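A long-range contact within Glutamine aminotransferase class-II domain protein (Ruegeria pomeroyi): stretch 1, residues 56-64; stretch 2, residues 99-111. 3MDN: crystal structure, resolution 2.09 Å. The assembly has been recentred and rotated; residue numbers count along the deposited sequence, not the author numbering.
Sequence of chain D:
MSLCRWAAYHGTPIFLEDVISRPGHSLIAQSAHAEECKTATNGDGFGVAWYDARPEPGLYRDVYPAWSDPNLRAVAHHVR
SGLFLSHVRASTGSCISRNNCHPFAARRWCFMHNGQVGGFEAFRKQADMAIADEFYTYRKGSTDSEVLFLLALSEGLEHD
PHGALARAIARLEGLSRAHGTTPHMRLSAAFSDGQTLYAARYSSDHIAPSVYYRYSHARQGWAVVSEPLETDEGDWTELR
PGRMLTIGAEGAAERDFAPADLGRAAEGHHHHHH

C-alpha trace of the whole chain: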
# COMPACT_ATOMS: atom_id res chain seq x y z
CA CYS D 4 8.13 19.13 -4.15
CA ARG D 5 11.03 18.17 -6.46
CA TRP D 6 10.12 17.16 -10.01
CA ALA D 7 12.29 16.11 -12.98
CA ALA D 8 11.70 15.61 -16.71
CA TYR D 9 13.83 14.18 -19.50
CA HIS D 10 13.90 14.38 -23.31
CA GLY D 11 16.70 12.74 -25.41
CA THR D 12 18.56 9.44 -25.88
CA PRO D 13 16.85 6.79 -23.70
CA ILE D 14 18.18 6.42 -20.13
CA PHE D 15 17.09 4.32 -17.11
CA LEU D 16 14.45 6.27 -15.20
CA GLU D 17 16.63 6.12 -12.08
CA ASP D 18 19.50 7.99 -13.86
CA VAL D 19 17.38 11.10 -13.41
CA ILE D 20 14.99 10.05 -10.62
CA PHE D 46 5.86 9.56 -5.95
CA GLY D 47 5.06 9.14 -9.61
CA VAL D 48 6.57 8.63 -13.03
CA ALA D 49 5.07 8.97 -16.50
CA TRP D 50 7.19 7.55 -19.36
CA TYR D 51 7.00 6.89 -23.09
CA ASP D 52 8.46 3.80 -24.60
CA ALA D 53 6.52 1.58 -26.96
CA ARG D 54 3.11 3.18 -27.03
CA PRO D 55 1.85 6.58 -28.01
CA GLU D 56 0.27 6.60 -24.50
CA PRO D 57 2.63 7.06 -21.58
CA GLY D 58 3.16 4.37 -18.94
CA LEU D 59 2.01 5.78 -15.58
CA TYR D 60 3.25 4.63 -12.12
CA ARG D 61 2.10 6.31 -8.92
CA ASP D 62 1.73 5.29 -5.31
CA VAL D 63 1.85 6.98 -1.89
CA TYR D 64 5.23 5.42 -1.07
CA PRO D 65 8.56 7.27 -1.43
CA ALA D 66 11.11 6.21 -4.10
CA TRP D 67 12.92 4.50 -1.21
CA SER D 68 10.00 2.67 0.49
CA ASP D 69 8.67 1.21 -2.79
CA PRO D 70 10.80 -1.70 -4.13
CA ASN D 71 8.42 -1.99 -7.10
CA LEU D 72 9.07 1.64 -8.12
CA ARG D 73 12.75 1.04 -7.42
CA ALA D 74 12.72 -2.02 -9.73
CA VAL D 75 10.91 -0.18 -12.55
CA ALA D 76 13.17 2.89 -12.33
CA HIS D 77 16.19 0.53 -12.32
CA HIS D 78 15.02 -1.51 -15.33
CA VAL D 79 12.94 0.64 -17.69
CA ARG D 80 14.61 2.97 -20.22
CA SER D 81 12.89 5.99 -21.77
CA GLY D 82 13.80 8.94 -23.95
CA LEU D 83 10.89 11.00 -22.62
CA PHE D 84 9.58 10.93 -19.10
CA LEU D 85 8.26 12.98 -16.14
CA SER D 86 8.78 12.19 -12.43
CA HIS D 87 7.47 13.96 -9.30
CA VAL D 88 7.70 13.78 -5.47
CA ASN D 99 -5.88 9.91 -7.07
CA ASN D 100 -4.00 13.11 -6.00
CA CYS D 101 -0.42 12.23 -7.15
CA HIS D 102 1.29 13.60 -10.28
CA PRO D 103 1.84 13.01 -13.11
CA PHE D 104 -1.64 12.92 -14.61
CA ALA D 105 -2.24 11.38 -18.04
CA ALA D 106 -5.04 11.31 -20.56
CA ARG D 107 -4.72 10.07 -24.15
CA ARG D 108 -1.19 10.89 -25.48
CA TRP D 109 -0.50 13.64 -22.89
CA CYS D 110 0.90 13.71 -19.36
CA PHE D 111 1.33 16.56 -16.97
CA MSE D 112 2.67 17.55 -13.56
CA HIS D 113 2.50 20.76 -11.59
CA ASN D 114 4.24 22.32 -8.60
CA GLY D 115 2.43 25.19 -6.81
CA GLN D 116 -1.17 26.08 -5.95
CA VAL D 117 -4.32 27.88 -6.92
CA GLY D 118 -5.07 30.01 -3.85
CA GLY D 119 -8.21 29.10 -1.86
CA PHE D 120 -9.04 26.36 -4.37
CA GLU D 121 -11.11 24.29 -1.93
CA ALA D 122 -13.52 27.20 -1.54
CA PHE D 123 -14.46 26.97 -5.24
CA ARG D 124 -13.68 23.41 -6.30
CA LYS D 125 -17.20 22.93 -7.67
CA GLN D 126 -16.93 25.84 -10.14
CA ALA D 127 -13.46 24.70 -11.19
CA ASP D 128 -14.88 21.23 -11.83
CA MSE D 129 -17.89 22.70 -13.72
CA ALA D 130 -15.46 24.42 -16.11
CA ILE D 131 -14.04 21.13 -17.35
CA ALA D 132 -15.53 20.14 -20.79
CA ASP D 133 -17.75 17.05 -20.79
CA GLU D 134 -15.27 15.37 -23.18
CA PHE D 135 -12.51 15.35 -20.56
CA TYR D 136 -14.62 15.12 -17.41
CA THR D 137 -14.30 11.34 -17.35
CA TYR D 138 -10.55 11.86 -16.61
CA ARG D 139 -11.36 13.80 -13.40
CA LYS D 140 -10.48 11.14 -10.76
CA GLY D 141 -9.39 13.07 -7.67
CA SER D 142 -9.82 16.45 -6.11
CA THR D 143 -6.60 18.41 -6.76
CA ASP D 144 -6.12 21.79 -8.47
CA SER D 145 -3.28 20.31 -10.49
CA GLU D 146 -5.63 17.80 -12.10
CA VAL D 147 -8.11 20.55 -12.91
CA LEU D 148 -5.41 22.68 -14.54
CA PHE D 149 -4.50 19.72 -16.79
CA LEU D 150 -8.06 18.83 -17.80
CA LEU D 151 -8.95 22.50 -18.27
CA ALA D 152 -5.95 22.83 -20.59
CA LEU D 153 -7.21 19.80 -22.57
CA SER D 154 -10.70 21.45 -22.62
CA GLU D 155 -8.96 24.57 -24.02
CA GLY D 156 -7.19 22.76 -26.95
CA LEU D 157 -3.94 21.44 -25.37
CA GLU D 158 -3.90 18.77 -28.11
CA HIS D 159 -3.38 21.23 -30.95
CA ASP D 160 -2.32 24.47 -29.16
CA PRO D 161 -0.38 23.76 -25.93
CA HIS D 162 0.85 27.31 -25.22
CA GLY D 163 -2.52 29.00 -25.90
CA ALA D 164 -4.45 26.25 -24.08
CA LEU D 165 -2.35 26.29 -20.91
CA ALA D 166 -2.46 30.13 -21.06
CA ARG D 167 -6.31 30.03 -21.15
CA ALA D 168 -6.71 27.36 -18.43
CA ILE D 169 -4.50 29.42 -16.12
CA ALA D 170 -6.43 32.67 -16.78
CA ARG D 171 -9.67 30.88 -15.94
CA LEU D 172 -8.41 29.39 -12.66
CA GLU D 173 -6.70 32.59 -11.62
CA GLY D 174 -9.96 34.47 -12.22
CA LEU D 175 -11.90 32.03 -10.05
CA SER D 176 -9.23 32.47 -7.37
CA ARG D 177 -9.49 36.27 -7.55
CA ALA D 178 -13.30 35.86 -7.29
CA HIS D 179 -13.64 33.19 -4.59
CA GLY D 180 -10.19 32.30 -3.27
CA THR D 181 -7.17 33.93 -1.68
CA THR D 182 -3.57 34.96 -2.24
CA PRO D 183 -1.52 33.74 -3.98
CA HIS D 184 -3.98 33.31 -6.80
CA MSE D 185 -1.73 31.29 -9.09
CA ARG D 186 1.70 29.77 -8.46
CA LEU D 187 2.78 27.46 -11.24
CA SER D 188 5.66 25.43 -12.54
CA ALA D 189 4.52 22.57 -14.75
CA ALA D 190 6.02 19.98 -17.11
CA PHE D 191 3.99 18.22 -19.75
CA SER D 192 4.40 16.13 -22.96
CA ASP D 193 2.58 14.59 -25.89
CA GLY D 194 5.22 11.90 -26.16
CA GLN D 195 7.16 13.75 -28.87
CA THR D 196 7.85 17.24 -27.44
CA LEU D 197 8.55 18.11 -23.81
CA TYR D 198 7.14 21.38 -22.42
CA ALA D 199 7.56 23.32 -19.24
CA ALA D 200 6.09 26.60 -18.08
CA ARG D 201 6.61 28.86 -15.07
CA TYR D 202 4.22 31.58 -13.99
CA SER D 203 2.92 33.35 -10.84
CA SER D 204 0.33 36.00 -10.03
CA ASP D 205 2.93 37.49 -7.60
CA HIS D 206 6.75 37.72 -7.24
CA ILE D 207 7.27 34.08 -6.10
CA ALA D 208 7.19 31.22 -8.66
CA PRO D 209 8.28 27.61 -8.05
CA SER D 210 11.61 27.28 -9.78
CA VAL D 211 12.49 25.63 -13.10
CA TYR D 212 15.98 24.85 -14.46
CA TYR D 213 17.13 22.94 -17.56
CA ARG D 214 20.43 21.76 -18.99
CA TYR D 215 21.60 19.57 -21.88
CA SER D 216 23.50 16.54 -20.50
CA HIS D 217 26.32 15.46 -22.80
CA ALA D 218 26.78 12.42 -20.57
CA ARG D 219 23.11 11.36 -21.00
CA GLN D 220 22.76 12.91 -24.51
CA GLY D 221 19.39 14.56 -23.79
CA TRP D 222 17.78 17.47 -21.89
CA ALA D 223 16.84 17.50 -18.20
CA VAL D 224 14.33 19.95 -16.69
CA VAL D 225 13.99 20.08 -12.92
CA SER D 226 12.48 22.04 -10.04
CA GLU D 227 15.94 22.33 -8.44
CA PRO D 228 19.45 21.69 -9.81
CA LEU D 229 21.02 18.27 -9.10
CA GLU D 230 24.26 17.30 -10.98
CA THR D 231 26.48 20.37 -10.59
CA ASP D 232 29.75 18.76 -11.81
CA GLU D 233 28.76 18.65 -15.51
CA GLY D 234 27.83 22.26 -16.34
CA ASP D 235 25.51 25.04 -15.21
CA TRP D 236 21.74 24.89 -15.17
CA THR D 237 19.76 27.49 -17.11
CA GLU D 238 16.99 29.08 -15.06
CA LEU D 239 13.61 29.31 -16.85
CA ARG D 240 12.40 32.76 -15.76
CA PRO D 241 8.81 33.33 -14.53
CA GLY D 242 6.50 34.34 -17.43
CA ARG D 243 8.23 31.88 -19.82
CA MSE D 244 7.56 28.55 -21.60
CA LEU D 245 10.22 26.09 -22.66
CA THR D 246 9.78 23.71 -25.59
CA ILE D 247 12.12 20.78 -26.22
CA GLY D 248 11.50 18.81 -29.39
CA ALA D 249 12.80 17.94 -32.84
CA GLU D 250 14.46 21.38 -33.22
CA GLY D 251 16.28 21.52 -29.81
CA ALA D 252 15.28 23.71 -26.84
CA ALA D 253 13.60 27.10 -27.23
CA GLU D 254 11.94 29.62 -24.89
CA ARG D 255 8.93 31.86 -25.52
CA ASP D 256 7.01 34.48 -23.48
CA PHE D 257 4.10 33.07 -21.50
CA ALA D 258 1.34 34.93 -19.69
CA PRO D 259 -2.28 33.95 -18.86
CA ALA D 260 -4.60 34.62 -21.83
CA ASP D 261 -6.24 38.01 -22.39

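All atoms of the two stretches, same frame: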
# COMPACT_ATOMS: atom_id res chain seq x y z
N GLU D 56 0.67 6.21 -25.87
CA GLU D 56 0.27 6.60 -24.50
C GLU D 56 1.42 6.39 -23.52
O GLU D 56 2.17 5.44 -23.65
CB GLU D 56 -0.94 5.80 -24.00
CG GLU D 56 -2.18 5.88 -24.87
CD GLU D 56 -2.03 5.09 -26.17
OE1 GLU D 56 -1.39 4.02 -26.15
OE2 GLU D 56 -2.55 5.56 -27.21
N PRO D 57 1.51 7.23 -22.50
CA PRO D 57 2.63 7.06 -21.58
C PRO D 57 2.32 5.95 -20.57
O PRO D 57 1.18 5.79 -20.20
CB PRO D 57 2.74 8.44 -20.90
CG PRO D 57 1.26 8.95 -20.92
CD PRO D 57 0.68 8.42 -22.20
N GLY D 58 3.32 5.18 -20.16
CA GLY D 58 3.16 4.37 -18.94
C GLY D 58 3.03 5.31 -17.76
O GLY D 58 3.68 6.36 -17.73
N LEU D 59 2.21 4.96 -16.78
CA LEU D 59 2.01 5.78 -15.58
C LEU D 59 2.14 4.95 -14.28
O LEU D 59 1.43 3.97 -14.09
CB LEU D 59 0.64 6.46 -15.65
CG LEU D 59 0.31 7.47 -14.56
CD1 LEU D 59 1.29 8.68 -14.61
CD2 LEU D 59 -1.14 7.93 -14.67
N TYR D 60 3.06 5.33 -13.39
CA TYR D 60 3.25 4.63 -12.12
C TYR D 60 3.16 5.66 -11.01
O TYR D 60 3.89 6.65 -11.02
CB TYR D 60 4.60 3.89 -12.04
CG TYR D 60 4.78 3.06 -10.77
CD1 TYR D 60 4.76 3.66 -9.50
CD2 TYR D 60 4.95 1.68 -10.83
CE1 TYR D 60 4.91 2.91 -8.34
CE2 TYR D 60 5.11 0.92 -9.66
CZ TYR D 60 5.08 1.55 -8.42
OH TYR D 60 5.22 0.82 -7.26
N ARG D 61 2.25 5.44 -10.08
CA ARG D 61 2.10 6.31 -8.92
C ARG D 61 1.52 5.59 -7.69
O ARG D 61 0.60 4.78 -7.78
CB ARG D 61 1.27 7.54 -9.25
CG ARG D 61 0.08 7.28 -10.12
CD ARG D 61 -0.51 8.59 -10.61
NE ARG D 61 -1.93 8.41 -10.87
CZ ARG D 61 -2.83 9.38 -10.98
NH1 ARG D 61 -2.47 10.64 -10.86
NH2 ARG D 61 -4.10 9.07 -11.22
N ASP D 62 2.07 5.93 -6.54
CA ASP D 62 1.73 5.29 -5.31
C ASP D 62 2.01 6.32 -4.23
O ASP D 62 2.59 7.36 -4.53
CB ASP D 62 2.64 4.09 -5.11
CG ASP D 62 1.91 2.92 -4.50
OD1 ASP D 62 0.95 3.17 -3.74
OD2 ASP D 62 2.30 1.77 -4.80
N VAL D 63 1.61 6.03 -2.99
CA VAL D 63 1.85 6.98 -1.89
C VAL D 63 3.14 6.67 -1.12
O VAL D 63 3.37 7.19 -0.03
CB VAL D 63 0.65 7.07 -0.92
CG1 VAL D 63 -0.53 7.80 -1.59
CG2 VAL D 63 0.24 5.68 -0.40
N TYR D 64 3.98 5.82 -1.71
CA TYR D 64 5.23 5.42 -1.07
C TYR D 64 6.40 6.14 -1.72
O TYR D 64 6.41 6.35 -2.94
CB TYR D 64 5.42 3.89 -1.16
CG TYR D 64 4.28 3.10 -0.56
CD1 TYR D 64 3.16 2.77 -1.31
CD2 TYR D 64 4.32 2.70 0.77
CE1 TYR D 64 2.10 2.05 -0.76
CE2 TYR D 64 3.26 1.98 1.33
CZ TYR D 64 2.16 1.66 0.56
OH TYR D 64 1.13 0.94 1.12
N ASN D 99 -7.19 9.72 -7.69
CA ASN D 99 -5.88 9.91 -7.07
C ASN D 99 -5.34 11.37 -7.18
O ASN D 99 -5.69 12.11 -8.11
CB ASN D 99 -4.88 8.87 -7.63
CG ASN D 99 -3.60 8.78 -6.81
OD1 ASN D 99 -2.71 9.62 -6.94
ND2 ASN D 99 -3.50 7.75 -5.97
N ASN D 100 -4.51 11.74 -6.20
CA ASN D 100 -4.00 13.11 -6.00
C ASN D 100 -2.46 13.23 -6.22
O ASN D 100 -1.83 14.24 -5.82
CB ASN D 100 -4.40 13.62 -4.60
CG ASN D 100 -5.93 13.92 -4.45
OD1 ASN D 100 -6.36 14.43 -3.41
ND2 ASN D 100 -6.72 13.62 -5.48
N CYS D 101 -1.86 12.22 -6.85
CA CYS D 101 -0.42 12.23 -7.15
C CYS D 101 -0.15 12.59 -8.62
O CYS D 101 -0.90 12.20 -9.50
CB CYS D 101 0.23 10.86 -6.83
SG CYS D 101 0.32 10.46 -5.06
N HIS D 102 0.93 13.32 -8.88
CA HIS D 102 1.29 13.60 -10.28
C HIS D 102 2.24 12.49 -10.70
O HIS D 102 2.67 11.69 -9.87
CB HIS D 102 1.99 14.93 -10.41
CG HIS D 102 1.25 16.09 -9.80
ND1 HIS D 102 0.70 16.07 -8.53
CD2 HIS D 102 1.04 17.34 -10.28
CE1 HIS D 102 0.16 17.24 -8.26
NE2 HIS D 102 0.38 18.04 -9.30
N PRO D 103 2.50 12.35 -12.00
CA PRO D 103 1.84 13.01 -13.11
C PRO D 103 0.41 12.53 -13.28
O PRO D 103 0.00 11.55 -12.63
CB PRO D 103 2.69 12.58 -14.31
CG PRO D 103 3.96 12.05 -13.73
CD PRO D 103 3.54 11.42 -12.46
N PHE D 104 -0.33 13.27 -14.09
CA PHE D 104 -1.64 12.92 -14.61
C PHE D 104 -1.48 12.58 -16.10
O PHE D 104 -0.52 13.00 -16.74
CB PHE D 104 -2.61 14.09 -14.41
CG PHE D 104 -2.79 14.49 -12.95
CD1 PHE D 104 -3.64 13.76 -12.11
CD2 PHE D 104 -2.06 15.55 -12.40
CE1 PHE D 104 -3.79 14.10 -10.77
CE2 PHE D 104 -2.21 15.91 -11.07
CZ PHE D 104 -3.09 15.17 -10.25
N ALA D 105 -2.37 11.77 -16.65
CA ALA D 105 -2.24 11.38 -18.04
C ALA D 105 -3.62 11.20 -18.60
O ALA D 105 -4.52 10.73 -17.91
CB ALA D 105 -1.46 10.05 -18.16
N ALA D 106 -3.79 11.58 -19.86
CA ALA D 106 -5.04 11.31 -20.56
C ALA D 106 -4.68 11.31 -22.04
O ALA D 106 -4.01 12.22 -22.51
CB ALA D 106 -6.08 12.38 -20.23
N ARG D 107 -5.10 10.26 -22.75
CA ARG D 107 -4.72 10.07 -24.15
C ARG D 107 -3.19 10.05 -24.32
O ARG D 107 -2.51 9.33 -23.61
CB ARG D 107 -5.36 11.16 -25.00
CG ARG D 107 -6.87 11.09 -24.95
CD ARG D 107 -7.50 12.25 -25.66
NE ARG D 107 -8.94 12.17 -25.48
CZ ARG D 107 -9.82 12.99 -26.04
NH1 ARG D 107 -9.38 13.97 -26.84
NH2 ARG D 107 -11.12 12.82 -25.81
N ARG D 108 -2.65 10.84 -25.26
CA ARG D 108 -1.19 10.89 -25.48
C ARG D 108 -0.39 11.77 -24.48
O ARG D 108 0.87 11.73 -24.48
CB ARG D 108 -0.84 11.36 -26.91
CG ARG D 108 -1.31 10.49 -28.10
CD ARG D 108 -0.95 11.16 -29.47
NE ARG D 108 0.42 11.69 -29.43
CZ ARG D 108 0.99 12.46 -30.37
NH1 ARG D 108 0.32 12.81 -31.46
NH2 ARG D 108 2.24 12.87 -30.20
N TRP D 109 -1.11 12.55 -23.67
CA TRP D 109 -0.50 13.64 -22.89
C TRP D 109 -0.31 13.28 -21.41
O TRP D 109 -1.10 12.51 -20.86
CB TRP D 109 -1.38 14.89 -22.96
CG TRP D 109 -1.37 15.52 -24.30
CD1 TRP D 109 -2.10 15.17 -25.40
CD2 TRP D 109 -0.56 16.64 -24.70
NE1 TRP D 109 -1.80 16.02 -26.46
CE2 TRP D 109 -0.85 16.92 -26.06
CE3 TRP D 109 0.41 17.41 -24.04
CZ2 TRP D 109 -0.23 17.95 -26.76
CZ3 TRP D 109 1.03 18.43 -24.74
CH2 TRP D 109 0.71 18.70 -26.09
N CYS D 110 0.74 13.83 -20.80
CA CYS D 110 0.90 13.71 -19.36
C CYS D 110 1.35 15.03 -18.84
O CYS D 110 1.77 15.89 -19.62
CB CYS D 110 1.90 12.61 -18.98
SG CYS D 110 3.54 12.78 -19.69
N PHE D 111 1.29 15.22 -17.53
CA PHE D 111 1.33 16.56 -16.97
C PHE D 111 1.61 16.49 -15.48
O PHE D 111 1.10 15.63 -14.79
CB PHE D 111 -0.05 17.20 -17.23
CG PHE D 111 -0.20 18.61 -16.74
CD1 PHE D 111 -0.54 18.88 -15.43
CD2 PHE D 111 -0.03 19.68 -17.62
CE1 PHE D 111 -0.69 20.17 -14.98
CE2 PHE D 111 -0.18 20.98 -17.19
CZ PHE D 111 -0.50 21.23 -15.86

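The most unusual feature of this contact is that a single side chain, Arg61, supplies its one hydrogen bond across the stretches and accounts for the largest covered area of any residue, 117 Å² of a total of 611 Å² summed over both sides. No backbone-to-backbone hydrogen bond joins the stretches, so strand 58-61 does not pair with stretch 2 but packs against it through side chains.

The path of Arg61 can be followed from its torsions. Its CA-to-CB bond points toward stretch 2, chi1 is 41° (p), and chi2 and chi3 are both t, so the chain runs out extended and delivers the guanidinium to the loop before strand 104-106. There Arg61 NH1 lies 2.6 Å from Cys101 O. The distance is short, but the N-H...acceptor angle of 126° is far from linear, and the hydrogen bond is therefore weak. Arg61 NH1 is also 3.2 Å from Pro103 O; the peptide bond before Pro103 is cis. The surroundings of the guanidinium are mixed: Cys101 O and Phe104 CD1 sit at its edge, near its plane, with Arg61 NH1 3.6 Å from Phe104 CD1, while Asn99 CB lies over one face, 3.7 Å from Arg61 NH2. Arginine suits this place because its long aliphatic part can pack, with Arg61 CB 4.2 Å from Cys101 CB, while its planar end meets carbonyl oxygen. The loop it reaches is itself braced by a hydrogen bond from Cys101 N to Asn99 OD1, 2.7 Å long.

The remainder of the contact is largely apolar and follows the alternation of the strand. The CA-to-CB bonds of Leu59 and Arg61 point toward stretch 2, whereas that of Tyr60 between them points away, and Tyr60 makes no contact. Leu59, with chi1 t and chi2 p, divides its two methyl groups: Leu59 CD1 is 4.1 Å from Pro103 CD and Leu59 CD2 is 4.1 Å from Ala105 CB. A branched side chain thus touches two small apolar surfaces at once.

Pro57 is buried and faces the hairpin formed by strands 104-106 and 109-111. Its compact ring is apolar, and proline has no N-H to leave unpaired in this buried position. Pro57 CG lies 4.0 Å from Ala105 CB and 4.2 Å from Cys110 CB, so the ring touches a side chain from each strand. The single methyl of Ala105 is thus met by both Pro57 and Leu59. The hairpin is closed by a type II' turn from Ala106 to Trp109, with reciprocal backbone hydrogen bonds of 3.0 Å (Ala106 N to Trp109 O) and 3.1 Å (Trp109 N to Ala106 O). Pro57 CD comes within 3.6 Å of Arg107 O in that turn, and Glu56 CG is 3.7 Å from Arg107 O; these are packing contacts by carbon. The CA-to-CB bonds of Arg107 and Arg108 point away from stretch 1.

At the other end the packing thins. Val63 CG1 reaches Cys101 SG at 4.5 Å, and Asp62, whose CA-to-CB bond points away, approaches the same sulfur through its backbone, with Asp62 O 3.9 Å from Cys101 SG.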